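PsaG (Dunaliella salina, PDB 6SL5) is a photosystem I subunit that binds chlorophyll a and beta-carotene and probably contributes to light harvesting at the edge of the complex. Local coordinates at residues V5-S10 with G77-Y82; S13-G18 with H73-H78; L17-F22 with E60-D65. One frame throughout, in Å; residues are numbered along the deposited sequence.

Interaction 1. Residues V5-S10 with G77-Y82; sequences VAIGGS and GHVFGY. With BCR (beta-carotene), chain B.
S10 and Y82 form the centre of this contact. The Y82 ring lies against the backbone and CB of S10: S10 CA sits 3.8 Å above the ring plane, displaced toward the rim, and S10 CB comes to 3.4 Å from Y82 CG. With OG anti to the backbone N (chi1 178°), the S10 hydroxyl donates a weak hydrogen bond to the backbone carbonyl of H78, OG to O 3.3 Å. The carbonyl of A6, one turn back, approaches the same tyrosine obliquely near CD1.

Beside this polar link the contact becomes apolar. I7 reaches over with the end of its side chain, and its CD1 packs on V79 CG2 at 3.6 Å. That same V79 methyl lies over the centre of the H78 imidazole. Beta-carotene closes the far side, its C20 lying 3.4 Å from H78 CE1 and its C27 3.4 Å from V79 CG1.

Further out, H78 ND1 is hydrogen-bonded to A75 O, which helps fix the rotation of the ring. I7 also packs on F83, and a chlorophyll a touches both I7 and H78. One weak polar link thus sits beside a mainly dispersive contact, a chemistry suited to holding greasy pigments against two helices.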
loop_
_atom_site.group_PDB
_atom_site.type_symbol
_atom_site.label_atom_id
_atom_site.label_comp_id
_atom_site.label_asym_id
_atom_site.label_seq_id
_atom_site.Cartn_x
_atom_site.Cartn_y
_atom_site.Cartn_z
ATOM N N VAL H 5 -41.859 -59.339 5.063
ATOM C CA VAL H 5 -41.931 -59.606 3.595
ATOM C C VAL H 5 -41.255 -58.486 2.794
ATOM O O VAL H 5 -41.000 -58.711 1.595
ATOM C CB VAL H 5 -43.380 -59.836 3.122
ATOM C CG1 VAL H 5 -44.097 -60.865 3.982
ATOM C CG2 VAL H 5 -44.169 -58.537 3.065
ATOM N N ALA H 6 -40.985 -57.325 3.403
ATOM C CA ALA H 6 -40.351 -56.261 2.624
ATOM C C ALA H 6 -38.832 -56.271 2.689
ATOM O O ALA H 6 -38.179 -55.705 1.818
ATOM C CB ALA H 6 -40.842 -54.898 3.096
ATOM N N ILE H 7 -38.282 -56.813 3.780
ATOM C CA ILE H 7 -36.799 -56.861 3.948
ATOM C C ILE H 7 -36.345 -58.304 3.719
ATOM O O ILE H 7 -35.128 -58.528 3.573
ATOM C CB ILE H 7 -36.373 -56.348 5.337
ATOM C CG1 ILE H 7 -34.850 -56.255 5.463
ATOM C CG2 ILE H 7 -36.974 -57.209 6.434
ATOM C CD1 ILE H 7 -34.382 -55.477 6.670
ATOM N N GLY H 8 -37.298 -59.239 3.722
ATOM C CA GLY H 8 -36.973 -60.657 3.479
ATOM C C GLY H 8 -36.993 -60.924 1.986
ATOM O O GLY H 8 -36.049 -61.557 1.477
ATOM N N GLY H 9 -38.036 -60.424 1.315
ATOM C CA GLY H 9 -38.179 -60.531 -0.128
ATOM C C GLY H 9 -37.233 -59.639 -0.863
ATOM O O GLY H 9 -37.069 -59.715 -2.082
ATOM N N SER H 10 -36.605 -58.789 -0.095
ATOM C CA SER H 10 -35.586 -57.876 -0.510
ATOM C C SER H 10 -34.237 -58.515 -0.560
ATOM O O SER H 10 -33.482 -58.333 -1.524
ATOM C CB SER H 10 -35.402 -56.841 0.522
ATOM O OG SER H 10 -34.377 -56.101 -0.039
ATOM N N GLY H 77 -27.991 -54.980 0.276
ATOM C CA GLY H 77 -28.995 -54.412 -0.576
ATOM C C GLY H 77 -30.354 -54.582 0.054
ATOM O O GLY H 77 -31.262 -53.811 -0.243
ATOM N N HIS H 78 -30.419 -55.546 0.964
ATOM C CA HIS H 78 -31.646 -55.955 1.689
ATOM C C HIS H 78 -32.153 -54.826 2.587
ATOM O O HIS H 78 -33.370 -54.774 2.850
ATOM C CB HIS H 78 -31.308 -57.290 2.368
ATOM C CG HIS H 78 -31.232 -57.440 3.850
ATOM N ND1 HIS H 78 -30.029 -57.661 4.498
ATOM C CD2 HIS H 78 -32.193 -57.614 4.780
ATOM C CE1 HIS H 78 -30.250 -57.874 5.780
ATOM N NE2 HIS H 78 -31.572 -57.822 5.982
ATOM N N VAL H 79 -31.236 -53.960 3.032
ATOM C CA VAL H 79 -31.520 -52.943 3.967
ATOM C C VAL H 79 -31.182 -51.607 3.357
ATOM O O VAL H 79 -31.768 -50.591 3.731
ATOM C CB VAL H 79 -30.753 -53.224 5.264
ATOM C CG1 VAL H 79 -31.344 -52.582 6.266
ATOM C CG2 VAL H 79 -31.037 -54.586 5.742
ATOM N N PHE H 80 -30.315 -51.592 2.370
ATOM C CA PHE H 80 -30.020 -50.351 1.707
ATOM C C PHE H 80 -31.130 -50.008 0.722
ATOM O O PHE H 80 -31.590 -48.863 0.669
ATOM C CB PHE H 80 -28.666 -50.468 1.020
ATOM C CG PHE H 80 -28.477 -49.496 -0.059
ATOM C CD1 PHE H 80 -28.540 -49.887 -1.384
ATOM C CD2 PHE H 80 -28.250 -48.174 0.244
ATOM C CE1 PHE H 80 -28.371 -48.963 -2.392
ATOM C CE2 PHE H 80 -28.066 -47.254 -0.759
ATOM C CZ PHE H 80 -28.136 -47.641 -2.074
ATOM N N GLY H 81 -31.585 -50.990 -0.061
ATOM C CA GLY H 81 -32.603 -50.762 -1.056
ATOM C C GLY H 81 -34.027 -51.084 -0.678
ATOM O O GLY H 81 -34.947 -50.630 -1.361
ATOM N N TYR H 82 -34.264 -51.844 0.374
ATOM C CA TYR H 82 -35.648 -52.103 0.720
ATOM C C TYR H 82 -36.009 -51.865 2.155
ATOM O O TYR H 82 -37.177 -52.051 2.495
ATOM C CB TYR H 82 -36.065 -53.520 0.439
ATOM C CG TYR H 82 -36.640 -53.991 -0.874
ATOM C CD1 TYR H 82 -37.992 -54.270 -0.972
ATOM C CD2 TYR H 82 -35.825 -54.316 -1.953
ATOM C CE1 TYR H 82 -38.537 -54.786 -2.120
ATOM C CE2 TYR H 82 -36.355 -54.838 -3.113
ATOM C CZ TYR H 82 -37.717 -55.066 -3.190
ATOM O OH TYR H 82 -38.267 -55.577 -4.337
HETATM C C1 BCR B . -27.006 -72.816 -0.565
HETATM C C2 BCR B . -25.596 -73.388 -0.595
HETATM C C3 BCR B . -25.277 -74.120 0.703
HETATM C C4 BCR B . -25.469 -73.205 1.906
HETATM C C5 BCR B . -26.736 -72.390 1.831
HETATM C C6 BCR B . -27.149 -71.937 0.652
HETATM C C7 BCR B . -27.758 -70.598 0.508
HETATM C C8 BCR B . -27.357 -69.524 1.175
HETATM C C9 BCR B . -27.920 -68.186 1.056
HETATM C C10 BCR B . -27.327 -67.005 1.672
HETATM C C11 BCR B . -27.655 -65.904 2.518
HETATM C C33 BCR B . -27.525 -72.103 3.074
HETATM C C31 BCR B . -28.024 -73.943 -0.456
HETATM C C32 BCR B . -27.274 -71.976 -1.805
HETATM C C34 BCR B . -29.184 -68.021 0.268
HETATM C C12 BCR B . -28.036 -64.953 3.175
HETATM C C13 BCR B . -29.143 -64.175 3.619
HETATM C C14 BCR B . -29.107 -62.938 4.204
HETATM C C15 BCR B . -28.012 -62.082 4.559
HETATM C C16 BCR B . -27.599 -60.827 4.870
HETATM C C17 BCR B . -26.374 -60.529 5.183
HETATM C C18 BCR B . -25.937 -59.407 5.808
HETATM C C19 BCR B . -26.863 -58.328 6.222
HETATM C C20 BCR B . -27.069 -57.097 6.699
HETATM C C21 BCR B . -27.758 -55.930 7.174
HETATM C C22 BCR B . -27.206 -54.803 7.685
HETATM C C23 BCR B . -28.060 -53.687 8.153
HETATM C C24 BCR B . -27.922 -52.242 7.762
HETATM C C25 BCR B . -28.840 -51.218 8.310
HETATM C C26 BCR B . -29.562 -51.454 9.402
HETATM C C27 BCR B . -31.033 -51.120 9.346
HETATM C C28 BCR B . -31.174 -49.682 8.866
HETATM C C29 BCR B . -30.477 -49.501 7.522
HETATM C C30 BCR B . -28.997 -49.864 7.617
HETATM C C35 BCR B . -30.501 -64.777 3.404
HETATM C C36 BCR B . -24.474 -59.257 6.102
HETATM C C37 BCR B . -25.717 -54.684 7.798
HETATM C C38 BCR B . -28.984 -52.016 10.670
HETATM C C39 BCR B . -28.262 -48.801 8.426
HETATM C C40 BCR B . -28.444 -49.958 6.202
#

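Interaction 2. Residues S13-G18 with H73-H78; sequences SFLALG and HAALGH. With BCR (beta-carotene), chain C.
F14 meets G77 face-on. The phenyl ring is laid over the glycine backbone, with G77 CA 3.9 Å from the ring centroid and only 15° off the ring normal, a CH-pi contact over the face. G77 C and O lie over the same face, farther toward the rim, where the carbonyl oxygen approaches CD2 and CE2. Because G77 carries no side chain, its main chain is the surface the ring rests on, and the two backbones come within 5.8 Å, F14 CA to G77 CA.

L15, next along helix 3-20, turns to A75 in the 3-10 segment 74-76. Its CG stands anti to the carbonyl carbon (chi1 -65°), and from that branch point CD2 meets A75 CB at 3.7 Å.

H78 folds back: its ND1 donates to A75 O over 2.9 Å, with the acceptor practically in the imidazole plane but the N-H bent, at 138°. The backbone N of H78 reaches this oxygen from the opposite face of the carbonyl plane, so two donors grip it.

H73 and L76, whose CB bonds point away from 13-18, meet one beta-carotene: H73 turns a ring face to its methyl C37, and L76 CG lies 3.6 Å from C36. A74 CB, directed toward 13-18, also touches it, 3.6 Å from C40; a second beta-carotene touches L15, A75, L76 and H78. F14 also touches a chlorophyll a. No hydrogen bond crosses: one aromatic face on a glycine and a leucine methyl on an alanine make the join, while the buried polar atom of A75 is satisfied locally, as a membrane interior favours.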
loop_
_atom_site.group_PDB
_atom_site.type_symbol
_atom_site.label_atom_id
_atom_site.label_comp_id
_atom_site.label_asym_id
_atom_site.label_seq_id
_atom_site.Cartn_x
_atom_site.Cartn_y
_atom_site.Cartn_z
ATOM N N SER H 13 -33.981 -61.188 -3.215
ATOM C CA SER H 13 -33.952 -60.629 -4.566
ATOM C C SER H 13 -32.616 -59.967 -4.855
ATOM O O SER H 13 -32.069 -60.126 -5.950
ATOM C CB SER H 13 -35.110 -59.657 -4.778
ATOM O OG SER H 13 -35.135 -58.663 -3.773
ATOM N N PHE H 14 -32.057 -59.267 -3.871
ATOM C CA PHE H 14 -30.758 -58.643 -4.066
ATOM C C PHE H 14 -29.657 -59.700 -4.167
ATOM O O PHE H 14 -28.730 -59.565 -4.980
ATOM C CB PHE H 14 -30.509 -57.628 -2.947
ATOM C CG PHE H 14 -30.979 -56.243 -3.296
ATOM C CD1 PHE H 14 -30.269 -55.497 -4.212
ATOM C CD2 PHE H 14 -32.134 -55.696 -2.743
ATOM C CE1 PHE H 14 -30.672 -54.235 -4.557
ATOM C CE2 PHE H 14 -32.547 -54.414 -3.098
ATOM C CZ PHE H 14 -31.811 -53.689 -4.006
ATOM N N LEU H 15 -29.782 -60.795 -3.406
ATOM C CA LEU H 15 -28.798 -61.879 -3.455
ATOM C C LEU H 15 -28.858 -62.639 -4.772
ATOM O O LEU H 15 -27.822 -62.868 -5.403
ATOM C CB LEU H 15 -29.013 -62.865 -2.310
ATOM C CG LEU H 15 -28.819 -62.440 -0.859
ATOM C CD1 LEU H 15 -29.216 -63.508 0.138
ATOM C CD2 LEU H 15 -27.422 -62.120 -0.702
ATOM N N ALA H 16 -30.060 -63.056 -5.189
ATOM C CA ALA H 16 -30.232 -63.788 -6.440
ATOM C C ALA H 16 -29.868 -62.926 -7.629
ATOM O O ALA H 16 -29.342 -63.443 -8.620
ATOM C CB ALA H 16 -31.666 -64.301 -6.576
ATOM N N LEU H 17 -30.114 -61.616 -7.535
ATOM C CA LEU H 17 -29.733 -60.697 -8.594
ATOM C C LEU H 17 -28.216 -60.672 -8.722
ATOM O O LEU H 17 -27.668 -60.918 -9.807
ATOM C CB LEU H 17 -30.290 -59.306 -8.275
ATOM C CG LEU H 17 -30.678 -58.356 -9.400
ATOM C CD1 LEU H 17 -31.534 -59.077 -10.412
ATOM C CD2 LEU H 17 -31.430 -57.169 -8.827
ATOM N N GLY H 18 -27.527 -60.441 -7.601
ATOM C CA GLY H 18 -26.073 -60.408 -7.590
ATOM C C GLY H 18 -25.396 -61.736 -7.869
ATOM O O GLY H 18 -24.214 -61.744 -8.223
ATOM N N HIS H 73 -21.880 -58.987 1.499
ATOM C CA HIS H 73 -21.674 -57.635 1.032
ATOM C C HIS H 73 -22.881 -57.211 0.218
ATOM O O HIS H 73 -23.605 -56.307 0.627
ATOM C CB HIS H 73 -20.389 -57.525 0.224
ATOM C CG HIS H 73 -20.124 -56.138 -0.226
ATOM N ND1 HIS H 73 -20.148 -55.059 0.630
ATOM C CD2 HIS H 73 -19.811 -55.654 -1.442
ATOM C CE1 HIS H 73 -19.844 -53.968 -0.045
ATOM N NE2 HIS H 73 -19.671 -54.298 -1.309
ATOM N N ALA H 74 -23.154 -57.913 -0.890
ATOM C CA ALA H 74 -24.293 -57.687 -1.774
ATOM C C ALA H 74 -25.628 -57.844 -1.064
ATOM O O ALA H 74 -26.661 -57.426 -1.619
ATOM C CB ALA H 74 -24.246 -58.695 -2.926
ATOM N N ALA H 75 -25.606 -58.481 0.118
ATOM C CA ALA H 75 -26.762 -58.733 0.954
ATOM C C ALA H 75 -27.217 -57.513 1.689
ATOM O O ALA H 75 -28.352 -57.496 2.167
ATOM C CB ALA H 75 -26.475 -59.796 1.966
ATOM N N LEU H 76 -26.388 -56.481 1.721
ATOM C CA LEU H 76 -26.723 -55.208 2.321
ATOM C C LEU H 76 -27.717 -54.461 1.475
ATOM O O LEU H 76 -28.232 -53.434 1.912
ATOM C CB LEU H 76 -25.480 -54.355 2.508
ATOM C CG LEU H 76 -24.828 -54.285 3.871
ATOM C CD1 LEU H 76 -25.793 -53.613 4.815
ATOM C CD2 LEU H 76 -24.419 -55.644 4.380
ATOM N N GLY H 77 -27.991 -54.980 0.276
ATOM C CA GLY H 77 -28.995 -54.412 -0.576
ATOM C C GLY H 77 -30.354 -54.582 0.054
ATOM O O GLY H 77 -31.262 -53.811 -0.243
ATOM N N HIS H 78 -30.419 -55.546 0.964
ATOM C CA HIS H 78 -31.646 -55.955 1.689
ATOM C C HIS H 78 -32.153 -54.826 2.587
ATOM O O HIS H 78 -33.370 -54.774 2.850
ATOM C CB HIS H 78 -31.308 -57.290 2.368
ATOM C CG HIS H 78 -31.232 -57.440 3.850
ATOM N ND1 HIS H 78 -30.029 -57.661 4.498
ATOM C CD2 HIS H 78 -32.193 -57.614 4.780
ATOM C CE1 HIS H 78 -30.250 -57.874 5.780
ATOM N NE2 HIS H 78 -31.572 -57.822 5.982
HETATM C C1 BCR C . -27.336 -48.094 18.012
HETATM C C2 BCR C . -27.692 -48.007 19.483
HETATM C C3 BCR C . -28.989 -48.743 19.777
HETATM C C4 BCR C . -30.104 -48.048 19.032
HETATM C C5 BCR C . -29.766 -47.798 17.585
HETATM C C6 BCR C . -28.509 -47.721 17.119
HETATM C C7 BCR C . -28.272 -47.214 15.738
HETATM C C8 BCR C . -27.920 -47.934 14.673
HETATM C C9 BCR C . -27.692 -47.421 13.327
HETATM C C10 BCR C . -26.483 -47.762 12.598
HETATM C C11 BCR C . -25.936 -48.175 11.350
HETATM C C33 BCR C . -30.932 -47.614 16.680
HETATM C C31 BCR C . -26.972 -49.522 17.750
HETATM C C32 BCR C . -26.116 -47.257 17.687
HETATM C C34 BCR C . -28.706 -46.531 12.679
HETATM C C12 BCR C . -25.419 -48.545 10.316
HETATM C C13 BCR C . -25.167 -48.594 8.917
HETATM C C14 BCR C . -24.504 -49.686 8.453
HETATM C C15 BCR C . -24.129 -49.980 7.102
HETATM C C16 BCR C . -23.682 -50.915 6.236
HETATM C C17 BCR C . -23.458 -50.689 4.978
HETATM C C18 BCR C . -22.637 -51.391 4.163
HETATM C C19 BCR C . -22.441 -51.040 2.741
HETATM C C20 BCR C . -22.318 -51.403 1.467
HETATM C C21 BCR C . -22.062 -51.453 0.056
HETATM C C22 BCR C . -22.597 -52.308 -0.836
HETATM C C23 BCR C . -22.290 -52.410 -2.270
HETATM C C24 BCR C . -22.625 -53.590 -3.150
HETATM C C25 BCR C . -22.331 -53.714 -4.591
HETATM C C26 BCR C . -22.795 -52.808 -5.450
HETATM C C27 BCR C . -21.975 -52.453 -6.662
HETATM C C28 BCR C . -21.294 -53.690 -7.252
HETATM C C29 BCR C . -21.707 -55.016 -6.628
HETATM C C30 BCR C . -21.564 -54.930 -5.125
HETATM C C35 BCR C . -25.586 -47.481 8.003
HETATM C C36 BCR C . -21.834 -52.520 4.744
HETATM C C37 BCR C . -23.622 -53.251 -0.361
HETATM C C38 BCR C . -24.123 -52.127 -5.298
HETATM C C39 BCR C . -20.103 -54.904 -4.759
HETATM C C40 BCR C . -22.157 -56.193 -4.544
#

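Interaction 3. Residues L17-F22 with E60-D65; sequences LGRFVF and ETKSKD. With CLA (chlorophyll a), chain D.
R19 and K62 reach toward each other tip to tip beneath a chlorophyll a, and this is the tightly packed half of the contact. K62 extends as far as CD and then bends at chi3 (43°), which brings CE over one face of the R19 guanidinium, 3.3 Å above its plane and offset toward the rim. R19 leaves the helix with CG anti to the backbone N and bends at chi2 (-79°). Both side chains lie on the same face of the chlorin: K62 packs its methylenes CG and CD over the ring near the magnesium, without acting as a ligand to it, and R19 NE is 3.6 Å from ring atom C4B. F20, pointing away from the loop at its CB, still meets the pigment, with CZ 3.4 Å from the vinyl carbon CAB.

Two positive groups so close need explaining. R19 NE and K62 NZ stand 3.7 Å apart, and what touches the guanidinium face is the lysine's methylene CE. Some repulsion is probably relieved by the S63 carbonyl, which accepts a weak, bent hydrogen bond from R19 NH2, 3.4 Å to S63 O.

The loose side is built by S63 and K64, both solvent-exposed. K64 brings CE to the edge of the guanidinium, in its plane, and places NZ 4.0 Å from R19 NH1, another pair of like charges. K64 NZ ends 3.6 Å from F20 O, near a carbonyl at the end of the helix. Farther along, D65 makes a salt bridge to R27, tying the loop to helix 23-29.

Together R19, F20, T61 and K62 form most of a chlorophyll pocket where a helix end meets the long connecting loop, consistent with the two-transmembrane-helix, stromal-loop plan of the PsaG/PsaK family.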
loop_
_atom_site.group_PDB
_atom_site.type_symbol
_atom_site.label_atom_id
_atom_site.label_comp_id
_atom_site.label_asym_id
_atom_site.label_seq_id
_atom_site.Cartn_x
_atom_site.Cartn_y
_atom_site.Cartn_z
ATOM N N LEU H 17 -30.114 -61.616 -7.535
ATOM C CA LEU H 17 -29.733 -60.697 -8.594
ATOM C C LEU H 17 -28.216 -60.672 -8.722
ATOM O O LEU H 17 -27.668 -60.918 -9.807
ATOM C CB LEU H 17 -30.290 -59.306 -8.275
ATOM C CG LEU H 17 -30.678 -58.356 -9.400
ATOM C CD1 LEU H 17 -31.534 -59.077 -10.412
ATOM C CD2 LEU H 17 -31.430 -57.169 -8.827
ATOM N N GLY H 18 -27.527 -60.441 -7.601
ATOM C CA GLY H 18 -26.073 -60.408 -7.590
ATOM C C GLY H 18 -25.396 -61.736 -7.869
ATOM O O GLY H 18 -24.214 -61.744 -8.223
ATOM N N ARG H 19 -26.135 -62.845 -7.747
ATOM C CA ARG H 19 -25.530 -64.196 -7.935
ATOM C C ARG H 19 -25.871 -64.798 -9.305
ATOM O O ARG H 19 -25.124 -65.693 -9.745
ATOM C CB ARG H 19 -25.942 -65.131 -6.792
ATOM C CG ARG H 19 -25.285 -66.503 -6.839
ATOM C CD ARG H 19 -25.932 -67.439 -7.843
ATOM N NE ARG H 19 -25.348 -68.772 -7.809
ATOM C CZ ARG H 19 -24.443 -69.220 -8.671
ATOM N NH1 ARG H 19 -24.015 -68.439 -9.648
ATOM N NH2 ARG H 19 -23.972 -70.449 -8.556
ATOM N N PHE H 20 -26.960 -64.356 -9.941
ATOM C CA PHE H 20 -27.346 -64.895 -11.230
ATOM C C PHE H 20 -27.145 -63.963 -12.411
ATOM O O PHE H 20 -26.867 -64.455 -13.506
ATOM C CB PHE H 20 -28.821 -65.305 -11.204
ATOM C CG PHE H 20 -29.083 -66.601 -10.505
ATOM C CD1 PHE H 20 -30.228 -66.763 -9.749
ATOM C CD2 PHE H 20 -28.210 -67.667 -10.634
ATOM C CE1 PHE H 20 -30.491 -67.953 -9.111
ATOM C CE2 PHE H 20 -28.469 -68.866 -10.003
ATOM C CZ PHE H 20 -29.606 -69.001 -9.237
ATOM N N VAL H 21 -27.291 -62.649 -12.262
ATOM C CA VAL H 21 -27.165 -61.781 -13.423
ATOM C C VAL H 21 -26.108 -60.690 -13.278
ATOM O O VAL H 21 -25.664 -60.142 -14.300
ATOM C CB VAL H 21 -28.543 -61.172 -13.778
ATOM C CG1 VAL H 21 -28.869 -59.977 -12.919
ATOM C CG2 VAL H 21 -28.662 -60.850 -15.265
ATOM N N PHE H 22 -25.650 -60.348 -12.074
ATOM C CA PHE H 22 -24.644 -59.302 -11.926
ATOM C C PHE H 22 -23.310 -59.820 -11.429
ATOM O O PHE H 22 -22.417 -59.022 -11.140
ATOM C CB PHE H 22 -25.151 -58.204 -10.998
ATOM C CG PHE H 22 -26.203 -57.362 -11.618
ATOM C CD1 PHE H 22 -25.936 -56.665 -12.785
ATOM C CD2 PHE H 22 -27.467 -57.287 -11.067
ATOM C CE1 PHE H 22 -26.898 -55.895 -13.380
ATOM C CE2 PHE H 22 -28.443 -56.529 -11.667
ATOM C CZ PHE H 22 -28.151 -55.820 -12.814
ATOM N N GLU H 60 -12.784 -70.922 -4.890
ATOM C CA GLU H 60 -14.071 -71.362 -5.410
ATOM C C GLU H 60 -14.689 -72.431 -4.520
ATOM O O GLU H 60 -14.060 -73.459 -4.235
ATOM C CB GLU H 60 -13.878 -71.892 -6.839
ATOM C CG GLU H 60 -13.141 -70.934 -7.815
ATOM C CD GLU H 60 -11.612 -70.999 -7.737
ATOM O OE1 GLU H 60 -10.942 -70.166 -8.384
ATOM O OE2 GLU H 60 -11.087 -71.861 -7.001
ATOM N N THR H 61 -15.907 -72.159 -4.045
ATOM C CA THR H 61 -16.661 -73.092 -3.165
ATOM C C THR H 61 -17.987 -73.417 -3.858
ATOM O O THR H 61 -18.453 -74.569 -3.752
ATOM C CB THR H 61 -16.890 -72.461 -1.786
ATOM O OG1 THR H 61 -15.653 -71.897 -1.350
ATOM C CG2 THR H 61 -17.390 -73.458 -0.763
ATOM N N LYS H 62 -18.521 -72.434 -4.588
ATOM C CA LYS H 62 -19.786 -72.557 -5.357
ATOM C C LYS H 62 -19.418 -72.843 -6.818
ATOM O O LYS H 62 -18.433 -73.573 -7.042
ATOM C CB LYS H 62 -20.595 -71.262 -5.219
ATOM C CG LYS H 62 -22.110 -71.379 -5.333
ATOM C CD LYS H 62 -22.781 -70.023 -5.334
ATOM C CE LYS H 62 -22.055 -69.014 -6.198
ATOM N NZ LYS H 62 -22.407 -67.623 -5.831
ATOM N N SER H 63 -20.196 -72.324 -7.771
ATOM C CA SER H 63 -19.908 -72.550 -9.211
ATOM C C SER H 63 -20.027 -71.230 -9.983
ATOM O O SER H 63 -20.688 -70.304 -9.471
ATOM C CB SER H 63 -20.806 -73.616 -9.783
ATOM O OG SER H 63 -20.725 -74.806 -9.013
ATOM N N LYS H 64 -19.361 -71.143 -11.139
ATOM C CA LYS H 64 -19.402 -69.929 -12.000
ATOM C C LYS H 64 -18.999 -68.688 -11.192
ATOM O O LYS H 64 -19.743 -67.687 -11.271
ATOM C CB LYS H 64 -20.783 -69.759 -12.640
ATOM C CG LYS H 64 -20.848 -68.746 -13.776
ATOM C CD LYS H 64 -22.245 -68.229 -14.035
ATOM C CE LYS H 64 -22.768 -67.358 -12.913
ATOM N NZ LYS H 64 -24.036 -66.685 -13.282
ATOM N N ASP H 65 -17.905 -68.795 -10.423
ATOM C CA ASP H 65 -17.313 -67.716 -9.576
ATOM C C ASP H 65 -18.178 -67.458 -8.334
ATOM O O ASP H 65 -19.190 -66.737 -8.443
ATOM C CB ASP H 65 -16.912 -66.472 -10.380
ATOM C CG ASP H 65 -16.094 -65.470 -9.582
ATOM O OD1 ASP H 65 -14.975 -65.144 -10.022
ATOM O OD2 ASP H 65 -16.589 -65.016 -8.530
HETATM MG MG CLA D . -25.217 -72.312 -4.441
HETATM C CHA CLA D . -22.540 -73.398 -2.525
HETATM C CHB CLA D . -25.391 -69.401 -2.624
HETATM C CHC CLA D . -27.720 -71.402 -6.370
HETATM C CHD CLA D . -25.011 -75.361 -6.274
HETATM N NA CLA D . -24.084 -71.471 -2.740
HETATM C C1A CLA D . -23.055 -72.042 -2.116
HETATM C C2A CLA D . -22.515 -71.187 -1.004
HETATM C C3A CLA D . -23.425 -69.945 -1.062
HETATM C C4A CLA D . -24.362 -70.263 -2.195
HETATM C CMA CLA D . -23.959 -69.329 0.225
HETATM C CAA CLA D . -21.079 -70.783 -1.306
HETATM C CBA CLA D . -20.136 -71.243 -0.203
HETATM C CGA CLA D . -19.157 -70.134 0.099
HETATM O O1A CLA D . -18.358 -69.787 -0.755
HETATM O O2A CLA D . -19.191 -69.569 1.291
HETATM N NB CLA D . -26.378 -70.646 -4.493
HETATM C C1B CLA D . -26.328 -69.560 -3.667
HETATM C C2B CLA D . -27.358 -68.621 -4.048
HETATM C C3B CLA D . -28.007 -69.199 -5.103
HETATM C C4B CLA D . -27.373 -70.486 -5.374
HETATM C CMB CLA D . -27.660 -67.290 -3.410
HETATM C CAB CLA D . -29.152 -68.651 -5.862
HETATM C CBB CLA D . -29.879 -67.430 -5.354
HETATM N NC CLA D . -26.183 -73.231 -6.069
HETATM C C1C CLA D . -27.210 -72.679 -6.707
HETATM C C2C CLA D . -27.745 -73.540 -7.790
HETATM C C3C CLA D . -26.955 -74.654 -7.755
HETATM C C4C CLA D . -25.989 -74.454 -6.678
HETATM C CMC CLA D . -28.895 -73.237 -8.714
HETATM C CAC CLA D . -27.067 -75.865 -8.649
HETATM C CBC CLA D . -28.265 -76.688 -8.231
HETATM N ND CLA D . -24.132 -73.975 -4.484
HETATM C C1D CLA D . -24.097 -75.124 -5.222
HETATM C C2D CLA D . -23.045 -76.034 -4.783
HETATM C C3D CLA D . -22.449 -75.344 -3.733
HETATM C C4D CLA D . -23.102 -74.125 -3.567
HETATM C CMD CLA D . -22.577 -77.395 -5.228
HETATM C CAD CLA D . -21.388 -75.450 -2.753
HETATM O OBD CLA D . -20.799 -76.478 -2.465
HETATM C CBD CLA D . -21.394 -74.189 -1.938
HETATM C CGD CLA D . -21.691 -74.518 -0.504
HETATM O O1D CLA D . -22.327 -75.516 -0.211
HETATM O O2D CLA D . -21.266 -73.712 0.465
HETATM C CED CLA D . -20.402 -74.298 1.436
HETATM C C1 CLA D . -20.478 -69.352 1.946
#

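In the fold
From the N terminus, helix 3-20 supplies the first partner of all three contacts in turn: 5-10, then 13-18, then 17-22. Interaction 3 closes the shortest loop, bringing the connection after helix 23-29 back to the end of helix 3-20. Interaction 2 encloses more chain and returns at 73-78, and interaction 1 closes the widest loop at 77-82. The loop of interaction 3 lies within that of interaction 1, and the 73-82 return runs back against helix 3-20. Interactions 1 and 2 share G77 and H78 and touch through Y82 and F14; interaction 3 overlaps interaction 2 at L17 and G18, its centre about 20 Å from that of interaction 1.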